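Local coordinates for protein beta-glucosidase (Chaetomella raphigera, PDB 6JXG) that probably hydrolyses terminal, non-reducing beta-D-glucosyl residues with release of beta-D-glucose, as a secreted family 3 glycoside hydrolase of cellulose breakdown, at residues F72-I84 with R122-N134. Sequence-based numbering, arbitrary orientation.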
ATOM      1  N   PHE A  72       0.134  12.665   2.173  1.00 10.03           N
ATOM      2  CA  PHE A  72      -0.415  11.714   3.082  1.00  9.73           C
ATOM      3  C   PHE A  72       0.642  10.672   3.446  1.00  9.57           C
ATOM      4  O   PHE A  72       1.641  10.527   2.761  1.00  9.92           O
ATOM      5  CB  PHE A  72      -1.617  11.000   2.484  1.00 10.17           C
ATOM      6  CG  PHE A  72      -2.831  11.891   2.208  1.00 10.54           C
ATOM      7  CD1 PHE A  72      -3.743  12.201   3.193  1.00 10.75           C
ATOM      8  CD2 PHE A  72      -2.992  12.471   0.972  1.00 10.35           C
ATOM      9  CE1 PHE A  72      -4.825  13.035   2.894  1.00  9.96           C
ATOM     10  CE2 PHE A  72      -4.076  13.277   0.679  1.00 11.25           C
ATOM     11  CZ  PHE A  72      -4.971  13.573   1.681  1.00 10.01           C
ATOM     12  N   PRO A  73       0.437   9.936   4.542  1.00 10.07           N
ATOM     13  CA  PRO A  73       1.272   8.779   4.854  1.00 11.24           C
ATOM     14  C   PRO A  73       1.289   7.762   3.724  1.00 10.13           C
ATOM     15  O   PRO A  73       0.333   7.657   2.899  1.00 11.67           O
ATOM     16  CB  PRO A  73       0.595   8.176   6.085  1.00 11.22           C
ATOM     17  CG  PRO A  73      -0.114   9.301   6.731  1.00 10.80           C
ATOM     18  CD  PRO A  73      -0.525  10.236   5.614  1.00 10.98           C
ATOM     19  N   THR A  74       2.363   7.030   3.675  1.00 10.58           N
ATOM     20  CA  THR A  74       2.565   5.931   2.695  1.00 10.28           C
ATOM     21  C   THR A  74       1.524   4.857   2.851  1.00 10.25           C
ATOM     22  O   THR A  74       0.915   4.688   3.922  1.00 10.56           O
ATOM     23  CB  THR A  74       3.944   5.312   2.850  1.00  9.58           C
ATOM     24  OG1 THR A  74       4.058   4.770   4.153  1.00  9.68           O
ATOM     25  CG2 THR A  74       5.041   6.376   2.640  1.00  9.39           C
ATOM     26  N   GLY A  75       1.338   4.086   1.795  1.00 10.82           N
ATOM     27  CA  GLY A  75       0.489   2.919   1.840  1.00  9.65           C
ATOM     28  C   GLY A  75       0.802   2.021   3.017  1.00 10.26           C
ATOM     29  O   GLY A  75      -0.086   1.549   3.699  1.00  9.53           O
ATOM     30  N   ILE A  76       2.080   1.760   3.255  1.00 10.96           N
ATOM     31  CA  ILE A  76       2.445   0.726   4.214  1.00 10.11           C
ATOM     32  C   ILE A  76       2.187   1.235   5.607  1.00 10.43           C
ATOM     33  O   ILE A  76       1.826   0.411   6.491  1.00 10.08           O
ATOM     34  CB  ILE A  76       3.907   0.207   4.003  1.00 10.16           C
ATOM     35  CG1 ILE A  76       4.162  -1.109   4.752  1.00 10.39           C
ATOM     36  CG2 ILE A  76       4.939   1.257   4.419  1.00 10.48           C
ATOM     37  CD1 ILE A  76       3.288  -2.266   4.319  1.00 10.60           C
ATOM     38  N   GLN A  77       2.398   2.542   5.827  1.00 11.25           N
ATOM     39  CA  GLN A  77       2.014   3.216   7.112  1.00 11.74           C
ATOM     40  C   GLN A  77       0.536   3.150   7.341  1.00 11.89           C
ATOM     41  O   GLN A  77       0.083   2.891   8.478  1.00 12.61           O
ATOM     42  CB  GLN A  77       2.458   4.687   7.165  1.00 12.02           C
ATOM     43  CG  GLN A  77       2.154   5.394   8.539  1.00 12.19           C
ATOM     44  CD  GLN A  77       3.205   4.935   9.503  1.00 14.48           C
ATOM     45  OE1 GLN A  77       4.151   4.337   9.043  1.00 14.88           O
ATOM     46  NE2 GLN A  77       3.119   5.303  10.791  1.00 16.42           N
ATOM     47  N   THR A  78      -0.225   3.347   6.270  1.00 11.05           N
ATOM     48  CA  THR A  78      -1.695   3.245   6.301  1.00 11.70           C
ATOM     49  C   THR A  78      -2.147   1.812   6.689  1.00 11.16           C
ATOM     50  O   THR A  78      -3.019   1.631   7.555  1.00 11.53           O
ATOM     51  CB  THR A  78      -2.238   3.736   4.948  1.00 12.64           C
ATOM     52  OG1 THR A  78      -1.846   5.084   4.775  1.00 12.58           O
ATOM     53  CG2 THR A  78      -3.705   3.608   4.854  1.00 13.28           C
ATOM     54  N   ALA A  79      -1.523   0.808   6.074  1.00 10.71           N
ATOM     55  CA  ALA A  79      -1.811  -0.611   6.439  1.00 10.79           C
ATOM     56  C   ALA A  79      -1.468  -0.886   7.855  1.00 10.21           C
ATOM     57  O   ALA A  79      -2.233  -1.601   8.528  1.00 11.39           O
ATOM     58  CB  ALA A  79      -1.144  -1.606   5.534  1.00 10.71           C
ATOM     59  N   SER A  80      -0.381  -0.290   8.349  1.00  9.88           N
ATOM     60  CA  SER A  80       0.095  -0.490   9.711  1.00  9.90           C
ATOM     61  C   SER A  80      -0.851  -0.038  10.817  1.00  9.99           C
ATOM     62  O   SER A  80      -0.683  -0.429  11.991  1.00  9.38           O
ATOM     63  CB  SER A  80       1.488   0.113   9.962  1.00  9.77           C
ATOM     64  OG  SER A  80       2.470  -0.396   9.020  1.00 10.03           O
ATOM     65  N   THR A  81      -1.848   0.794  10.444  1.00 10.65           N
ATOM     66  CA  THR A  81      -2.889   1.169  11.393  1.00 11.10           C
ATOM     67  C   THR A  81      -3.874   0.107  11.645  1.00 11.20           C
ATOM     68  O   THR A  81      -4.568   0.194  12.658  1.00 12.12           O
ATOM     69  CB  THR A  81      -3.730   2.373  10.894  1.00 10.37           C
ATOM     70  OG1 THR A  81      -4.559   1.922   9.787  1.00  9.60           O
ATOM     71  CG2 THR A  81      -2.791   3.508  10.522  1.00  9.83           C
ATOM     72  N   TRP A  82      -4.000  -0.837  10.691  1.00 11.47           N
ATOM     73  CA  TRP A  82      -4.991  -1.899  10.693  1.00 11.12           C
ATOM     74  C   TRP A  82      -6.417  -1.328  10.972  1.00 11.55           C
ATOM     75  O   TRP A  82      -7.240  -1.971  11.637  1.00 11.78           O
ATOM     76  CB  TRP A  82      -4.671  -2.978  11.727  1.00 10.70           C
ATOM     77  CG  TRP A  82      -3.460  -3.747  11.454  1.00 10.52           C
ATOM     78  CD1 TRP A  82      -2.173  -3.274  11.467  1.00 10.90           C
ATOM     79  CD2 TRP A  82      -3.360  -5.168  11.205  1.00 10.29           C
ATOM     80  NE1 TRP A  82      -1.284  -4.296  11.156  1.00 10.43           N
ATOM     81  CE2 TRP A  82      -1.972  -5.466  10.997  1.00  9.71           C
ATOM     82  CE3 TRP A  82      -4.287  -6.208  11.111  1.00 10.14           C
ATOM     83  CZ2 TRP A  82      -1.508  -6.744  10.723  1.00  9.92           C
ATOM     84  CZ3 TRP A  82      -3.810  -7.500  10.857  1.00 10.20           C
ATOM     85  CH2 TRP A  82      -2.428  -7.740  10.665  1.00 10.44           C
ATOM     86  N   ASP A  83      -6.637  -0.079  10.526  1.00 11.01           N
ATOM     87  CA  ASP A  83      -7.869   0.692  10.894  1.00 10.30           C
ATOM     88  C   ASP A  83      -8.653   1.039   9.624  1.00 10.47           C
ATOM     89  O   ASP A  83      -8.301   1.962   8.952  1.00 10.02           O
ATOM     90  CB  ASP A  83      -7.489   1.917  11.720  1.00 10.68           C
ATOM     91  CG  ASP A  83      -8.720   2.655  12.239  1.00 11.88           C
ATOM     92  OD1 ASP A  83      -9.802   2.424  11.654  1.00 10.84           O
ATOM     93  OD2 ASP A  83      -8.584   3.338  13.251  1.00 12.55           O
ATOM     94  N   ILE A  84      -9.651   0.222   9.248  1.00 10.33           N
ATOM     95  CA  ILE A  84     -10.338   0.483   7.989  1.00 11.23           C
ATOM     96  C   ILE A  84     -10.983   1.859   7.852  1.00 11.15           C
ATOM     97  O   ILE A  84     -11.170   2.338   6.742  1.00 10.77           O
ATOM     98  CB  ILE A  84     -11.389  -0.603   7.641  1.00 11.45           C
ATOM     99  CG1 ILE A  84     -12.458  -0.709   8.717  1.00 12.72           C
ATOM    100  CG2 ILE A  84     -10.656  -1.865   7.308  1.00 13.09           C
ATOM    101  CD1 ILE A  84     -13.526  -1.777   8.515  1.00 14.54           C
ATOM    102  N   ARG A 122       9.687  -0.543  -3.866  1.00 10.56           N
ATOM    103  CA  ARG A 122       8.407   0.179  -3.855  1.00 10.59           C
ATOM    104  C   ARG A 122       7.381  -0.383  -2.869  1.00 10.50           C
ATOM    105  O   ARG A 122       6.207   0.016  -2.866  1.00 10.79           O
ATOM    106  CB  ARG A 122       7.832   0.171  -5.248  1.00 10.95           C
ATOM    107  CG  ARG A 122       8.700   0.936  -6.232  1.00 10.70           C
ATOM    108  CD  ARG A 122       8.060   0.875  -7.617  1.00 11.56           C
ATOM    109  NE  ARG A 122       6.945   1.868  -7.664  1.00 11.68           N
ATOM    110  CZ  ARG A 122       6.258   2.189  -8.762  1.00 12.22           C
ATOM    111  NH1 ARG A 122       6.500   1.566  -9.904  1.00 12.45           N
ATOM    112  NH2 ARG A 122       5.315   3.118  -8.705  1.00 12.11           N
ATOM    113  N   ASN A 123       7.812  -1.256  -1.995  1.00  9.62           N
ATOM    114  CA  ASN A 123       6.842  -1.975  -1.139  1.00 10.45           C
ATOM    115  C   ASN A 123       6.082  -1.066  -0.185  1.00  9.43           C
ATOM    116  O   ASN A 123       4.930  -1.261   0.067  1.00 10.61           O
ATOM    117  CB  ASN A 123       7.529  -3.117  -0.356  1.00 10.84           C
ATOM    118  CG  ASN A 123       8.104  -4.178  -1.246  1.00 10.47           C
ATOM    119  OD1 ASN A 123       7.784  -4.257  -2.406  1.00 11.21           O
ATOM    120  ND2 ASN A 123       8.906  -5.067  -0.660  1.00 11.38           N
ATOM    121  N   TRP A 124       6.745  -0.045   0.277  1.00  9.04           N
ATOM    122  CA  TRP A 124       6.132   1.075   1.031  1.00  9.72           C
ATOM    123  C   TRP A 124       4.937   1.780   0.405  1.00  9.97           C
ATOM    124  O   TRP A 124       4.042   2.290   1.145  1.00 10.02           O
ATOM    125  CB  TRP A 124       7.196   2.121   1.422  1.00  9.90           C
ATOM    126  CG  TRP A 124       7.880   2.742   0.293  1.00  9.85           C
ATOM    127  CD1 TRP A 124       8.962   2.268  -0.366  1.00 10.43           C
ATOM    128  CD2 TRP A 124       7.421   3.897  -0.437  1.00  9.98           C
ATOM    129  NE1 TRP A 124       9.288   3.135  -1.410  1.00 10.20           N
ATOM    130  CE2 TRP A 124       8.335   4.128  -1.475  1.00 10.45           C
ATOM    131  CE3 TRP A 124       6.356   4.789  -0.267  1.00 10.40           C
ATOM    132  CZ2 TRP A 124       8.222   5.237  -2.370  1.00 10.85           C
ATOM    133  CZ3 TRP A 124       6.212   5.899  -1.178  1.00 10.78           C
ATOM    134  CH2 TRP A 124       7.147   6.110  -2.200  1.00 10.95           C
ATOM    135  N   GLU A 125       4.838   1.736  -0.923  1.00 10.36           N
ATOM    136  CA  GLU A 125       3.677   2.298  -1.585  1.00 10.17           C
ATOM    137  C   GLU A 125       2.422   1.441  -1.429  1.00 10.42           C
ATOM    138  O   GLU A 125       1.273   1.943  -1.568  1.00 10.29           O
ATOM    139  CB  GLU A 125       3.920   2.417  -3.102  1.00 10.92           C
ATOM    140  CG  GLU A 125       5.101   3.253  -3.568  1.00 11.08           C
ATOM    141  CD  GLU A 125       4.946   3.781  -4.978  1.00 11.50           C
ATOM    142  OE1 GLU A 125       3.907   4.444  -5.294  1.00 11.87           O
ATOM    143  OE2 GLU A 125       5.882   3.589  -5.794  1.00 12.01           O
ATOM    144  N   GLY A 126       2.648   0.155  -1.157  1.00  9.77           N
ATOM    145  CA  GLY A 126       1.616  -0.845  -1.086  1.00  9.61           C
ATOM    146  C   GLY A 126       1.041  -1.095   0.306  1.00  9.27           C
ATOM    147  O   GLY A 126       1.170  -0.284   1.189  1.00  8.66           O
ATOM    148  N   PHE A 127       0.370  -2.258   0.437  1.00  8.92           N
ATOM    149  CA  PHE A 127      -0.502  -2.570   1.547  1.00  9.56           C
ATOM    150  C   PHE A 127      -0.202  -3.937   2.177  1.00 10.07           C
ATOM    151  O   PHE A 127      -1.099  -4.642   2.673  1.00 11.34           O
ATOM    152  CB  PHE A 127      -1.975  -2.538   1.092  1.00  9.75           C
ATOM    153  CG  PHE A 127      -2.514  -1.157   0.837  1.00  9.99           C
ATOM    154  CD1 PHE A 127      -2.250  -0.069   1.729  1.00 10.50           C
ATOM    155  CD2 PHE A 127      -3.417  -0.967  -0.200  1.00 10.07           C
ATOM    156  CE1 PHE A 127      -2.842   1.167   1.517  1.00  9.92           C
ATOM    157  CE2 PHE A 127      -3.998   0.297  -0.407  1.00 10.49           C
ATOM    158  CZ  PHE A 127      -3.715   1.330   0.420  1.00  9.91           C
ATOM    159  N   SER A 128       1.060  -4.318   2.111  1.00 10.84           N
ATOM    160  CA  SER A 128       1.626  -5.530   2.807  1.00 10.70           C
ATOM    161  C   SER A 128       1.658  -6.803   1.989  1.00 10.90           C
ATOM    162  O   SER A 128       0.858  -7.009   1.095  1.00 10.69           O
ATOM    163  CB  SER A 128       0.974  -5.800   4.152  1.00 10.83           C
ATOM    164  OG  SER A 128      -0.093  -6.688   4.068  1.00 10.02           O
ATOM    165  N   PRO A 129       2.563  -7.725   2.366  1.00 11.42           N
ATOM    166  CA  PRO A 129       2.608  -9.047   1.757  1.00 12.02           C
ATOM    167  C   PRO A 129       1.577 -10.046   2.290  1.00 12.17           C
ATOM    168  O   PRO A 129       1.590 -11.211   1.878  1.00 13.05           O
ATOM    169  CB  PRO A 129       4.044  -9.546   2.079  1.00 11.62           C
ATOM    170  CG  PRO A 129       4.370  -8.876   3.337  1.00 12.51           C
ATOM    171  CD  PRO A 129       3.759  -7.481   3.199  1.00 12.05           C
ATOM    172  N   ASP A 130       0.620  -9.578   3.093  1.00 11.73           N
ATOM    173  CA  ASP A 130      -0.564 -10.352   3.424  1.00 11.09           C
ATOM    174  C   ASP A 130      -1.738  -9.996   2.520  1.00 10.82           C
ATOM    175  O   ASP A 130      -2.194  -8.854   2.475  1.00 10.31           O
ATOM    176  CB  ASP A 130      -1.016 -10.123   4.854  1.00 11.93           C
ATOM    177  CG  ASP A 130      -2.179 -11.014   5.189  1.00 12.23           C
ATOM    178  OD1 ASP A 130      -1.892 -12.235   5.417  1.00 13.32           O
ATOM    179  OD2 ASP A 130      -3.345 -10.534   5.154  1.00 10.80           O
ATOM    180  N   PRO A 131      -2.257 -10.975   1.761  1.00 10.61           N
ATOM    181  CA  PRO A 131      -3.227 -10.586   0.771  1.00 10.52           C
ATOM    182  C   PRO A 131      -4.546 -10.112   1.373  1.00 11.03           C
ATOM    183  O   PRO A 131      -5.252  -9.309   0.718  1.00  9.89           O
ATOM    184  CB  PRO A 131      -3.433 -11.890  -0.038  1.00 11.74           C
ATOM    185  CG  PRO A 131      -3.024 -13.006   0.862  1.00 11.21           C
ATOM    186  CD  PRO A 131      -1.861 -12.367   1.640  1.00 11.05           C
ATOM    187  N   TYR A 132      -4.942 -10.620   2.564  1.00 10.72           N
ATOM    188  CA  TYR A 132      -6.219 -10.238   3.157  1.00 11.09           C
ATOM    189  C   TYR A 132      -6.161  -8.764   3.598  1.00 11.70           C
ATOM    190  O   TYR A 132      -7.092  -7.954   3.304  1.00 11.41           O
ATOM    191  CB  TYR A 132      -6.558 -11.151   4.353  1.00 11.11           C
ATOM    192  CG  TYR A 132      -7.882 -10.836   4.941  1.00 10.22           C
ATOM    193  CD1 TYR A 132      -9.036 -11.357   4.400  1.00 11.34           C
ATOM    194  CD2 TYR A 132      -8.008  -9.954   5.998  1.00 10.35           C
ATOM    195  CE1 TYR A 132     -10.300 -11.054   4.964  1.00 10.88           C
ATOM    196  CE2 TYR A 132      -9.221  -9.612   6.495  1.00 10.38           C
ATOM    197  CZ  TYR A 132     -10.374 -10.169   5.988  1.00 10.60           C
ATOM    198  OH  TYR A 132     -11.603  -9.774   6.599  1.00 11.05           O
ATOM    199  N   LEU A 133      -5.128  -8.429   4.376  1.00  9.79           N
ATOM    200  CA  LEU A 133      -4.934  -7.037   4.814  1.00 10.01           C
ATOM    201  C   LEU A 133      -4.840  -6.112   3.631  1.00  9.85           C
ATOM    202  O   LEU A 133      -5.435  -5.000   3.585  1.00  9.95           O
ATOM    203  CB  LEU A 133      -3.680  -6.894   5.677  1.00  9.73           C
ATOM    204  CG  LEU A 133      -3.279  -5.502   6.203  1.00  9.37           C
ATOM    205  CD1 LEU A 133      -4.403  -4.952   7.033  1.00  9.59           C
ATOM    206  CD2 LEU A 133      -2.018  -5.599   7.018  1.00 10.15           C
ATOM    207  N   ASN A 134      -4.003  -6.522   2.684  1.00  9.91           N
ATOM    208  CA  ASN A 134      -3.813  -5.770   1.443  1.00 10.54           C
ATOM    209  C   ASN A 134      -5.142  -5.489   0.721  1.00 10.47           C
ATOM    210  O   ASN A 134      -5.516  -4.328   0.443  1.00 10.99           O
ATOM    211  CB  ASN A 134      -2.812  -6.508   0.567  1.00 10.23           C
ATOM    212  CG  ASN A 134      -2.256  -5.670  -0.564  1.00 11.59           C
ATOM    213  OD1 ASN A 134      -3.001  -5.061  -1.326  1.00 10.29           O
ATOM    214  ND2 ASN A 134      -0.921  -5.601  -0.648  1.00 11.01           N
TER
HETATM  215  O   HOH W   1       1.491   4.838  -0.919  1.00 10.93           O
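Ile-76 N donates to Trp-124 O at 2.9 Å, the one direct hydrogen bond between the two segments; its N-H...O angle of 145° shows a moderately bent bond. Beside it a water accepts from Gly-75 N and donates to Glu-125 O, so two successive amides in the first turn of helix 75-79 are met by carbonyls of the 3-10 turn 123-125, one directly and one through water. Gly-75 has no CB on the side that faces the carbonyls of Glu-125 and Gly-126, which allows its CA to lie 3.6 Å from Glu-125 O. Gly-75 O in turn meets the edge of the Phe-127 ring, 3.3 Å from CD1.

Apolar groups flank this polar core. Thr-74 CG2 comes within 3.6 Å of Trp-124 CE3, approaching the indole obliquely, while Ile-76 CG2 packs on Trp-124 CB. With CG1 anti to the backbone N (chi1 -165°), Ile-76 sends CD1 to the backbone of Ser-128. Farther along, Leu-133 CD2 lies over one face of Trp-82, 4.1 Å from the six-ring centroid and 19° off its normal, a CH-pi contact.

Second-shell bonds fix these groups. Thr-74 is the N-cap: OG1 accepts from Gln-77 N at 3.2 Å and also bonds Val-506 O. Replacing Thr-74 by alanine is likely to leave both Gln-77 N and Val-506 O without the hydroxyl that joins them, and to open a gap beside Trp-124 CE3 where CG2 now sits. Asp-130 OD2 likewise caps Leu-133 N through a nearly straight bond of 2.9 Å, while OD1 pairs with Arg-560.

Within the family 3 N-terminal domain, the contact thus joins short helix 75-79 to the loop entering helix 131-147; helix 84-100 touches Thr-78, and strand 649-658 packs against Trp-82 and Leu-133.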